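Adapter protein MecA 1 (Bacillus subtilis, PDB 3JTP) acts as an adaptor that delivers unfolded and aggregated proteins, and the competence factor ComK, to the ClpC protease, its C-terminal domain being the part that interacts with ClpC. Local coordinates at residues A[8-13]-A[42-47]; A[33-38]-A[74-79]. The protein carries 3 engineered substitutions. All coordinates share one frame; numbering follows the deposited sequence.

Contact 1. Residues A[8-13]-A[42-47]; sequences QFVLRF and YLYVDF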
ATOM      1  N   GLN A   8      -0.355 -11.431  -3.341  1.00 61.08           N
ATOM      2  CA  GLN A   8      -0.811 -10.385  -2.433  1.00 57.04           C
ATOM      3  C   GLN A   8       0.212 -10.010  -1.354  1.00 56.01           C
ATOM      4  O   GLN A   8       1.046 -10.823  -0.947  1.00 54.92           O
ATOM      5  CB  GLN A   8      -2.150 -10.790  -1.815  1.00 56.20           C
ATOM      6  CG  GLN A   8      -3.321 -10.572  -2.766  1.00 59.20           C
ATOM      7  CD  GLN A   8      -4.180 -11.812  -2.969  1.00 62.77           C
ATOM      8  OE1 GLN A   8      -4.651 -12.065  -4.076  1.00 66.52           O
ATOM      9  NE2 GLN A   8      -4.375 -12.594  -1.910  1.00 58.40           N
ATOM     10  N   PHE A   9       0.167  -8.754  -0.925  1.00 52.35           N
ATOM     11  CA  PHE A   9       1.066  -8.271   0.112  1.00 49.20           C
ATOM     12  C   PHE A   9       0.369  -7.282   1.021  1.00 46.90           C
ATOM     13  O   PHE A   9      -0.455  -6.478   0.572  1.00 44.91           O
ATOM     14  CB  PHE A   9       2.298  -7.596  -0.489  1.00 47.03           C
ATOM     15  CG  PHE A   9       3.264  -8.546  -1.108  1.00 53.30           C
ATOM     16  CD1 PHE A   9       4.330  -9.047  -0.372  1.00 55.27           C
ATOM     17  CD2 PHE A   9       3.115  -8.949  -2.434  1.00 56.55           C
ATOM     18  CE1 PHE A   9       5.234  -9.942  -0.948  1.00 59.24           C
ATOM     19  CE2 PHE A   9       4.012  -9.839  -3.017  1.00 57.31           C
ATOM     20  CZ  PHE A   9       5.071 -10.336  -2.276  1.00 59.10           C
ATOM     21  N   VAL A  10       0.692  -7.347   2.307  1.00 46.12           N
ATOM     22  CA  VAL A  10       0.377  -6.239   3.177  1.00 42.68           C
ATOM     23  C   VAL A  10       1.680  -5.587   3.566  1.00 42.94           C
ATOM     24  O   VAL A  10       2.561  -6.242   4.124  1.00 42.64           O
ATOM     25  CB  VAL A  10      -0.312  -6.669   4.439  1.00 43.97           C
ATOM     26  CG1 VAL A  10      -0.319  -5.509   5.407  1.00 41.34           C
ATOM     27  CG2 VAL A  10      -1.729  -7.135   4.138  1.00 44.79           C
ATOM     28  N   LEU A  11       1.791  -4.293   3.280  1.00 40.76           N
ATOM     29  CA  LEU A  11       3.006  -3.535   3.558  1.00 38.60           C
ATOM     30  C   LEU A  11       2.713  -2.514   4.646  1.00 38.54           C
ATOM     31  O   LEU A  11       1.649  -1.881   4.644  1.00 37.73           O
ATOM     32  CB  LEU A  11       3.491  -2.824   2.292  1.00 39.41           C
ATOM     33  CG  LEU A  11       3.636  -3.706   1.047  1.00 42.40           C
ATOM     34  CD1 LEU A  11       3.999  -2.861  -0.153  1.00 36.88           C
ATOM     35  CD2 LEU A  11       4.655  -4.816   1.246  1.00 42.57           C
ATOM     36  N   ARG A  12       3.634  -2.349   5.591  1.00 37.07           N
ATOM     37  CA  ARG A  12       3.392  -1.397   6.657  1.00 36.91           C
ATOM     38  C   ARG A  12       4.270  -0.173   6.523  1.00 39.35           C
ATOM     39  O   ARG A  12       5.474  -0.273   6.211  1.00 38.86           O
ATOM     40  CB  ARG A  12       3.587  -2.025   8.026  1.00 40.65           C
ATOM     41  CG  ARG A  12       5.030  -2.301   8.397  1.00 42.39           C
ATOM     42  CD  ARG A  12       5.119  -2.657   9.888  1.00 48.76           C
ATOM     43  NE  ARG A  12       6.478  -3.023  10.285  1.00 51.36           N
ATOM     44  CZ  ARG A  12       7.054  -4.159   9.924  1.00 46.75           C
ATOM     45  NH1 ARG A  12       6.373  -4.989   9.158  1.00 45.34           N
ATOM     46  NH2 ARG A  12       8.301  -4.449  10.306  1.00 44.25           N
ATOM     47  N   PHE A  13       3.658   0.980   6.765  1.00 39.49           N
ATOM     48  CA  PHE A  13       4.359   2.260   6.688  1.00 41.31           C
ATOM     49  C   PHE A  13       4.445   2.887   8.064  1.00 37.94           C
ATOM     50  O   PHE A  13       3.454   2.962   8.773  1.00 38.52           O
ATOM     51  CB  PHE A  13       3.623   3.220   5.749  1.00 38.82           C
ATOM     52  CG  PHE A  13       3.596   2.771   4.318  1.00 40.18           C
ATOM     53  CD1 PHE A  13       4.384   3.400   3.362  1.00 39.63           C
ATOM     54  CD2 PHE A  13       2.776   1.719   3.919  1.00 40.16           C
ATOM     55  CE1 PHE A  13       4.352   2.998   2.040  1.00 37.44           C
ATOM     56  CE2 PHE A  13       2.746   1.302   2.584  1.00 41.97           C
ATOM     57  CZ  PHE A  13       3.540   1.949   1.648  1.00 39.99           C
ATOM     58  N   TYR A  42      -1.180   0.651   6.637  1.00 32.99           N
ATOM     59  CA  TYR A  42      -1.005  -0.634   5.995  1.00 35.99           C
ATOM     60  C   TYR A  42      -1.618  -0.581   4.615  1.00 33.88           C
ATOM     61  O   TYR A  42      -2.749  -0.139   4.442  1.00 36.52           O
ATOM     62  CB  TYR A  42      -1.655  -1.742   6.839  1.00 39.07           C
ATOM     63  CG  TYR A  42      -0.957  -1.939   8.160  1.00 39.71           C
ATOM     64  CD1 TYR A  42      -0.046  -2.967   8.335  1.00 37.35           C
ATOM     65  CD2 TYR A  42      -1.196  -1.079   9.228  1.00 40.87           C
ATOM     66  CE1 TYR A  42       0.603  -3.144   9.545  1.00 44.08           C
ATOM     67  CE2 TYR A  42      -0.546  -1.249  10.446  1.00 44.50           C
ATOM     68  CZ  TYR A  42       0.349  -2.284  10.598  1.00 46.27           C
ATOM     69  OH  TYR A  42       0.998  -2.462  11.804  1.00 46.03           O
ATOM     70  N   LEU A  43      -0.849  -1.003   3.627  1.00 34.27           N
ATOM     71  CA  LEU A  43      -1.320  -0.965   2.260  1.00 39.48           C
ATOM     72  C   LEU A  43      -1.613  -2.393   1.896  1.00 38.67           C
ATOM     73  O   LEU A  43      -0.695  -3.189   1.765  1.00 40.40           O
ATOM     74  CB  LEU A  43      -0.218  -0.474   1.323  1.00 40.03           C
ATOM     75  CG  LEU A  43      -0.476   0.596   0.254  1.00 43.91           C
ATOM     76  CD1 LEU A  43       0.384   0.349  -0.990  1.00 41.39           C
ATOM     77  CD2 LEU A  43      -1.926   0.696  -0.104  1.00 40.62           C
ATOM     78  N   TYR A  44      -2.869  -2.742   1.710  1.00 37.76           N
ATOM     79  CA  TYR A  44      -3.091  -4.032   1.086  1.00 45.41           C
ATOM     80  C   TYR A  44      -2.769  -3.935  -0.409  1.00 43.40           C
ATOM     81  O   TYR A  44      -3.319  -3.101  -1.111  1.00 44.72           O
ATOM     82  CB  TYR A  44      -4.502  -4.530   1.305  1.00 45.59           C
ATOM     83  CG  TYR A  44      -4.743  -5.852   0.627  1.00 47.19           C
ATOM     84  CD1 TYR A  44      -4.070  -7.000   1.036  1.00 43.60           C
ATOM     85  CD2 TYR A  44      -5.648  -5.953  -0.425  1.00 53.31           C
ATOM     86  CE1 TYR A  44      -4.281  -8.207   0.407  1.00 51.53           C
ATOM     87  CE2 TYR A  44      -5.878  -7.156  -1.056  1.00 52.94           C
ATOM     88  CZ  TYR A  44      -5.193  -8.274  -0.646  1.00 54.14           C
ATOM     89  OH  TYR A  44      -5.437  -9.457  -1.295  1.00 62.68           O
ATOM     90  N   VAL A  45      -1.866  -4.773  -0.891  1.00 44.67           N
ATOM     91  CA  VAL A  45      -1.413  -4.652  -2.275  1.00 46.45           C
ATOM     92  C   VAL A  45      -1.632  -5.908  -3.110  1.00 52.51           C
ATOM     93  O   VAL A  45      -0.966  -6.925  -2.896  1.00 55.26           O
ATOM     94  CB  VAL A  45       0.065  -4.307  -2.344  1.00 45.22           C
ATOM     95  CG1 VAL A  45       0.520  -4.265  -3.807  1.00 49.29           C
ATOM     96  CG2 VAL A  45       0.300  -2.984  -1.678  1.00 43.56           C
ATOM     97  N   ASP A  46      -2.547  -5.821  -4.071  1.00 50.50           N
ATOM     98  CA  ASP A  46      -2.858  -6.946  -4.941  1.00 57.28           C
ATOM     99  C   ASP A  46      -2.356  -6.688  -6.344  1.00 63.05           C
ATOM    100  O   ASP A  46      -2.928  -5.881  -7.082  1.00 63.71           O
ATOM    101  CB  ASP A  46      -4.364  -7.206  -4.986  1.00 57.49           C
ATOM    102  CG  ASP A  46      -4.709  -8.489  -5.734  1.00 68.05           C
ATOM    103  OD1 ASP A  46      -3.761  -9.177  -6.186  1.00 68.37           O
ATOM    104  OD2 ASP A  46      -5.918  -8.811  -5.866  1.00 67.03           O
ATOM    105  N   PHE A  47      -1.278  -7.374  -6.704  1.00 63.42           N
ATOM    106  CA  PHE A  47      -0.729  -7.290  -8.046  1.00 67.72           C
ATOM    107  C   PHE A  47      -1.491  -8.223  -9.002  1.00 73.68           C
ATOM    108  O   PHE A  47      -0.967  -8.613 -10.043  1.00 74.83           O
ATOM    109  CB  PHE A  47       0.746  -7.678  -8.017  1.00 66.51           C
ATOM    110  CG  PHE A  47       1.628  -6.704  -7.274  1.00 65.63           C
ATOM    111  CD1 PHE A  47       1.980  -5.489  -7.843  1.00 61.86           C
ATOM    112  CD2 PHE A  47       2.130  -7.019  -6.016  1.00 63.21           C
ATOM    113  CE1 PHE A  47       2.807  -4.599  -7.173  1.00 62.16           C
ATOM    114  CE2 PHE A  47       2.965  -6.125  -5.336  1.00 62.58           C
ATOM    115  CZ  PHE A  47       3.302  -4.914  -5.918  1.00 58.79           C
TER
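Strands 8-13 and 40-46 are antiparallel neighbours in the domain's sheet, 40-46 being its central strand; the axes of 8-13 and 42-46 approach to 4.6 Å at 160°. Two hydrogen-bonded pairs join them. At Phe9 and Val45, Val45 N reaches Phe9 O at 2.7 Å, nearly along the C=O axis, and Phe9 N returns a more bent bond to Val45 O. At Leu11 and Leu43 both N-H groups point almost straight at their acceptors, but Leu43 N lies in the carbonyl plane of Leu11, 2.8 Å from Leu11 O, while Leu11 N sits above that of Leu43. On the face of Phe9, Leu11, Leu43 and Val45, Leu11 CD1 meets Val45 CG2 at 4.0 Å, and Leu43 CB sits at the edge of the Phe13 ring, 3.7 Å from Phe13 CE2. On the other face, Val10 spreads its two methyls between two tyrosines: CG1 touches Tyr42 CD1, and CG2 lies in the plane of the Tyr44 ring, 3.9 Å from Tyr44 CD1. Arg12 CB lies 3.5 Å from Tyr42 CE1. Tyr44 CG stands anti to the backbone N (chi1 179°), which carries the ring across to Val10 and Gln8. An alanine here would remove the ring that Val10 CG2 and Gln8 CB lie against and would probably loosen this face of the strand pair. These are adjacent antiparallel strands of a mixed alpha+beta domain, with helix 54-65 packed on the Phe9 and Leu11 face through Leu59 and Met62.

Contact 2. Residues A[33-38]-A[74-79]; sequences TLYSFE and HRLEEY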
ATOM      1  N   THR A  33      -5.411  -1.223  -1.249  1.00 43.07           N
ATOM      2  CA  THR A  33      -6.330  -0.740  -0.222  1.00 42.25           C
ATOM      3  C   THR A  33      -5.519  -0.273   0.985  1.00 39.32           C
ATOM      4  O   THR A  33      -4.554  -0.924   1.394  1.00 38.21           O
ATOM      5  CB  THR A  33      -7.379  -1.822   0.171  1.00 45.64           C
ATOM      6  OG1 THR A  33      -8.147  -2.163  -0.987  1.00 48.49           O
ATOM      7  CG2 THR A  33      -8.335  -1.322   1.283  1.00 41.30           C
ATOM      8  N   LEU A  34      -5.894   0.876   1.533  1.00 39.18           N
ATOM      9  CA  LEU A  34      -5.135   1.471   2.621  1.00 42.06           C
ATOM     10  C   LEU A  34      -5.913   1.452   3.935  1.00 39.86           C
ATOM     11  O   LEU A  34      -7.084   1.829   3.965  1.00 40.69           O
ATOM     12  CB  LEU A  34      -4.726   2.906   2.249  1.00 40.12           C
ATOM     13  CG  LEU A  34      -3.897   3.677   3.282  1.00 40.13           C
ATOM     14  CD1 LEU A  34      -2.425   3.229   3.293  1.00 35.17           C
ATOM     15  CD2 LEU A  34      -4.002   5.180   3.013  1.00 40.18           C
ATOM     16  N   TYR A  35      -5.254   1.008   5.008  1.00 39.62           N
ATOM     17  CA  TYR A  35      -5.826   1.001   6.351  1.00 39.24           C
ATOM     18  C   TYR A  35      -4.887   1.739   7.314  1.00 42.03           C
ATOM     19  O   TYR A  35      -3.695   1.875   7.026  1.00 42.46           O
ATOM     20  CB  TYR A  35      -5.983  -0.438   6.883  1.00 40.65           C
ATOM     21  CG  TYR A  35      -6.924  -1.341   6.125  1.00 43.72           C
ATOM     22  CD1 TYR A  35      -8.201  -1.635   6.607  1.00 45.22           C
ATOM     23  CD2 TYR A  35      -6.526  -1.930   4.939  1.00 47.10           C
ATOM     24  CE1 TYR A  35      -9.054  -2.480   5.902  1.00 45.79           C
ATOM     25  CE2 TYR A  35      -7.363  -2.763   4.234  1.00 45.21           C
ATOM     26  CZ  TYR A  35      -8.616  -3.034   4.709  1.00 47.95           C
ATOM     27  OH  TYR A  35      -9.408  -3.863   3.960  1.00 55.90           O
ATOM     28  N   SER A  36      -5.403   2.186   8.461  1.00 40.62           N
ATOM     29  CA  SER A  36      -4.529   2.496   9.603  1.00 41.88           C
ATOM     30  C   SER A  36      -4.763   1.489  10.704  1.00 45.31           C
ATOM     31  O   SER A  36      -5.830   0.880  10.777  1.00 46.23           O
ATOM     32  CB  SER A  36      -4.736   3.913  10.169  1.00 39.08           C
ATOM     33  OG  SER A  36      -6.103   4.210  10.403  1.00 42.16           O
ATOM     34  N   PHE A  37      -3.767   1.337  11.571  1.00 45.75           N
ATOM     35  CA  PHE A  37      -3.863   0.411  12.676  1.00 47.82           C
ATOM     36  C   PHE A  37      -2.716   0.674  13.654  1.00 50.28           C
ATOM     37  O   PHE A  37      -1.540   0.617  13.288  1.00 46.69           O
ATOM     38  CB  PHE A  37      -3.857  -1.030  12.148  1.00 49.22           C
ATOM     39  CG  PHE A  37      -3.957  -2.080  13.220  1.00 54.72           C
ATOM     40  CD1 PHE A  37      -5.130  -2.240  13.949  1.00 54.94           C
ATOM     41  CD2 PHE A  37      -2.887  -2.927  13.482  1.00 54.24           C
ATOM     42  CE1 PHE A  37      -5.225  -3.222  14.949  1.00 62.60           C
ATOM     43  CE2 PHE A  37      -2.976  -3.914  14.477  1.00 57.88           C
ATOM     44  CZ  PHE A  37      -4.142  -4.057  15.212  1.00 59.77           C
ATOM     45  N   GLU A  38      -3.069   1.001  14.893  1.00 53.21           N
ATOM     46  CA  GLU A  38      -2.077   1.174  15.939  1.00 49.80           C
ATOM     47  C   GLU A  38      -0.955   2.117  15.521  1.00 50.91           C
ATOM     48  O   GLU A  38       0.218   1.784  15.678  1.00 52.45           O
ATOM     49  CB  GLU A  38      -1.449  -0.175  16.303  1.00 53.64           C
ATOM     50  CG  GLU A  38      -2.364  -1.146  16.997  1.00 55.25           C
ATOM     51  CD  GLU A  38      -3.009  -0.546  18.226  1.00 60.47           C
ATOM     52  OE1 GLU A  38      -2.319   0.194  18.976  1.00 59.18           O
ATOM     53  OE2 GLU A  38      -4.209  -0.822  18.441  1.00 61.52           O
ATOM     54  N   HIS A  74      -7.465  -9.672   7.695  1.00 52.31           N
ATOM     55  CA  HIS A  74      -8.665  -9.863   8.534  1.00 54.53           C
ATOM     56  C   HIS A  74      -8.542  -9.134   9.872  1.00 53.51           C
ATOM     57  O   HIS A  74      -9.481  -8.481  10.331  1.00 56.82           O
ATOM     58  CB  HIS A  74      -8.974 -11.351   8.758  1.00 53.10           C
ATOM     59  CG  HIS A  74      -9.280 -12.091   7.493  1.00 51.29           C
ATOM     60  ND1 HIS A  74      -8.497 -13.119   7.026  1.00 47.73           N
ATOM     61  CD2 HIS A  74     -10.275 -11.930   6.588  1.00 53.57           C
ATOM     62  CE1 HIS A  74      -8.995 -13.567   5.885  1.00 52.50           C
ATOM     63  NE2 HIS A  74     -10.075 -12.861   5.598  1.00 52.08           N
ATOM     64  N   ARG A  75      -7.381  -9.267  10.493  1.00 49.98           N
ATOM     65  CA  ARG A  75      -6.989  -8.400  11.592  1.00 54.13           C
ATOM     66  C   ARG A  75      -7.361  -6.944  11.282  1.00 57.84           C
ATOM     67  O   ARG A  75      -8.154  -6.323  12.001  1.00 58.33           O
ATOM     68  CB  ARG A  75      -5.479  -8.501  11.772  1.00 53.32           C
ATOM     69  CG  ARG A  75      -4.911  -7.570  12.815  1.00 57.52           C
ATOM     70  CD  ARG A  75      -5.327  -7.995  14.193  1.00 56.46           C
ATOM     71  NE  ARG A  75      -4.920  -9.364  14.485  1.00 55.98           N
ATOM     72  CZ  ARG A  75      -5.362 -10.063  15.526  1.00 57.34           C
ATOM     73  NH1 ARG A  75      -4.938 -11.306  15.715  1.00 55.67           N
ATOM     74  NH2 ARG A  75      -6.231  -9.520  16.374  1.00 55.74           N
ATOM     75  N   LEU A  76      -6.778  -6.405  10.208  1.00 54.46           N
ATOM     76  CA  LEU A  76      -7.029  -5.027   9.796  1.00 52.18           C
ATOM     77  C   LEU A  76      -8.508  -4.756   9.544  1.00 57.72           C
ATOM     78  O   LEU A  76      -9.021  -3.706   9.927  1.00 60.21           O
ATOM     79  CB  LEU A  76      -6.234  -4.694   8.525  1.00 53.23           C
ATOM     80  CG  LEU A  76      -4.714  -4.572   8.627  1.00 48.73           C
ATOM     81  CD1 LEU A  76      -4.074  -4.670   7.258  1.00 48.42           C
ATOM     82  CD2 LEU A  76      -4.362  -3.259   9.282  1.00 48.58           C
ATOM     83  N   GLU A  77      -9.193  -5.692   8.887  1.00 57.34           N
ATOM     84  CA  GLU A  77     -10.594  -5.480   8.506  1.00 61.81           C
ATOM     85  C   GLU A  77     -11.521  -5.258   9.699  1.00 62.05           C
ATOM     86  O   GLU A  77     -12.548  -4.592   9.592  1.00 61.98           O
ATOM     87  CB  GLU A  77     -11.125  -6.650   7.670  1.00 59.52           C
ATOM     88  CG  GLU A  77     -11.183  -6.402   6.174  1.00 58.60           C
ATOM     89  CD  GLU A  77     -11.703  -7.607   5.408  1.00 63.56           C
ATOM     90  OE1 GLU A  77     -12.506  -7.419   4.463  1.00 71.44           O
ATOM     91  OE2 GLU A  77     -11.320  -8.746   5.755  1.00 60.47           O
ATOM     92  N   GLU A  78     -11.175  -5.826  10.839  1.00 63.29           N
ATOM     93  CA  GLU A  78     -12.102  -5.768  11.960  1.00 65.07           C
ATOM     94  C   GLU A  78     -11.633  -4.807  13.047  1.00 65.66           C
ATOM     95  O   GLU A  78     -12.446  -4.263  13.801  1.00 67.02           O
ATOM     96  CB  GLU A  78     -12.339  -7.171  12.516  1.00 68.17           C
ATOM     97  CG  GLU A  78     -12.668  -8.194  11.424  1.00 71.14           C
ATOM     98  CD  GLU A  78     -13.950  -7.862  10.657  1.00 69.97           C
ATOM     99  OE1 GLU A  78     -14.779  -7.079  11.183  1.00 70.77           O
ATOM    100  OE2 GLU A  78     -14.125  -8.385   9.531  1.00 65.98           O
ATOM    101  N   TYR A  79     -10.322  -4.582  13.103  1.00 61.68           N
ATOM    102  CA  TYR A  79      -9.735  -3.709  14.113  1.00 61.11           C
ATOM    103  C   TYR A  79      -8.951  -2.514  13.528  1.00 61.44           C
ATOM    104  O   TYR A  79      -8.258  -1.786  14.252  1.00 54.94           O
ATOM    105  CB  TYR A  79      -8.844  -4.539  15.021  1.00 63.70           C
ATOM    106  CG  TYR A  79      -9.575  -5.674  15.711  1.00 66.87           C
ATOM    107  CD1 TYR A  79     -10.441  -5.423  16.771  1.00 70.26           C
ATOM    108  CD2 TYR A  79      -9.387  -6.996  15.317  1.00 66.49           C
ATOM    109  CE1 TYR A  79     -11.108  -6.462  17.422  1.00 76.51           C
ATOM    110  CE2 TYR A  79     -10.054  -8.045  15.958  1.00 70.73           C
ATOM    111  CZ  TYR A  79     -10.911  -7.770  17.010  1.00 75.62           C
ATOM    112  OH  TYR A  79     -11.571  -8.796  17.659  1.00 80.22           O
TER
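Tyr35 and Phe37, both directed toward helix 73-79 from the same face of strand 31-37, receive Leu76 between them. Leu76 CB stands over one face of the Tyr35 ring in a CH-pi contact, 4.3 Å from the centroid, while its CD2 methyl drops to the roots of both aromatics, 3.7 Å from Phe37 CB and 4.0 Å from Tyr35 CB. The rings part because their first torsions differ: Tyr35 CG is anti to its carbonyl carbon (chi1 -63°), Phe37 CG anti to its backbone N (chi1 -180°). Tyr35 therefore extends along the helix flank until its OH lies 3.8 Å from Glu77 CG, crossing that side chain obliquely. Phe37 points its edge at the end of the helix segment, with Tyr79 O in the ring plane 3.2 Å from Phe37 CD1, and Tyr79 CB beside Phe37 CE1 at 3.9 Å. No hydrogen bond joins the segments. Strand 31-37 lies between strands 40-46 and 81-84; Tyr42 from the former touches Leu76 and Phe37, while Leu82 from the latter touches Tyr35. Helix 73-79 thus packs across this part of the sheet, the axes of 33-37 and 74-79 making 71°.

Overall arrangement
Contacts 1 and 2 share one antiparallel sheet, in which strand 40-46 lies between strands 8-13 and 31-37, and their centres are about 11 Å apart. Probable backbone hydrogen bonds join them directly: Tyr44 N to Thr33 O at 2.5 Å and Tyr35 N to Tyr42 O at 2.8 Å. Tyr42 belongs to both, its CE2 lying 3.5 Å from Phe37 O, and Leu43 CD2 packs 3.4 Å from Thr33 O. Contact 1 lies about 4 Å from the chain centre, and contact 2 about 12 Å away, nearer the periphery. Along the chain the segments alternate, and strands 31-37 and 40-46, consecutive in sequence, link the two contacts within the ClpC-interacting domain.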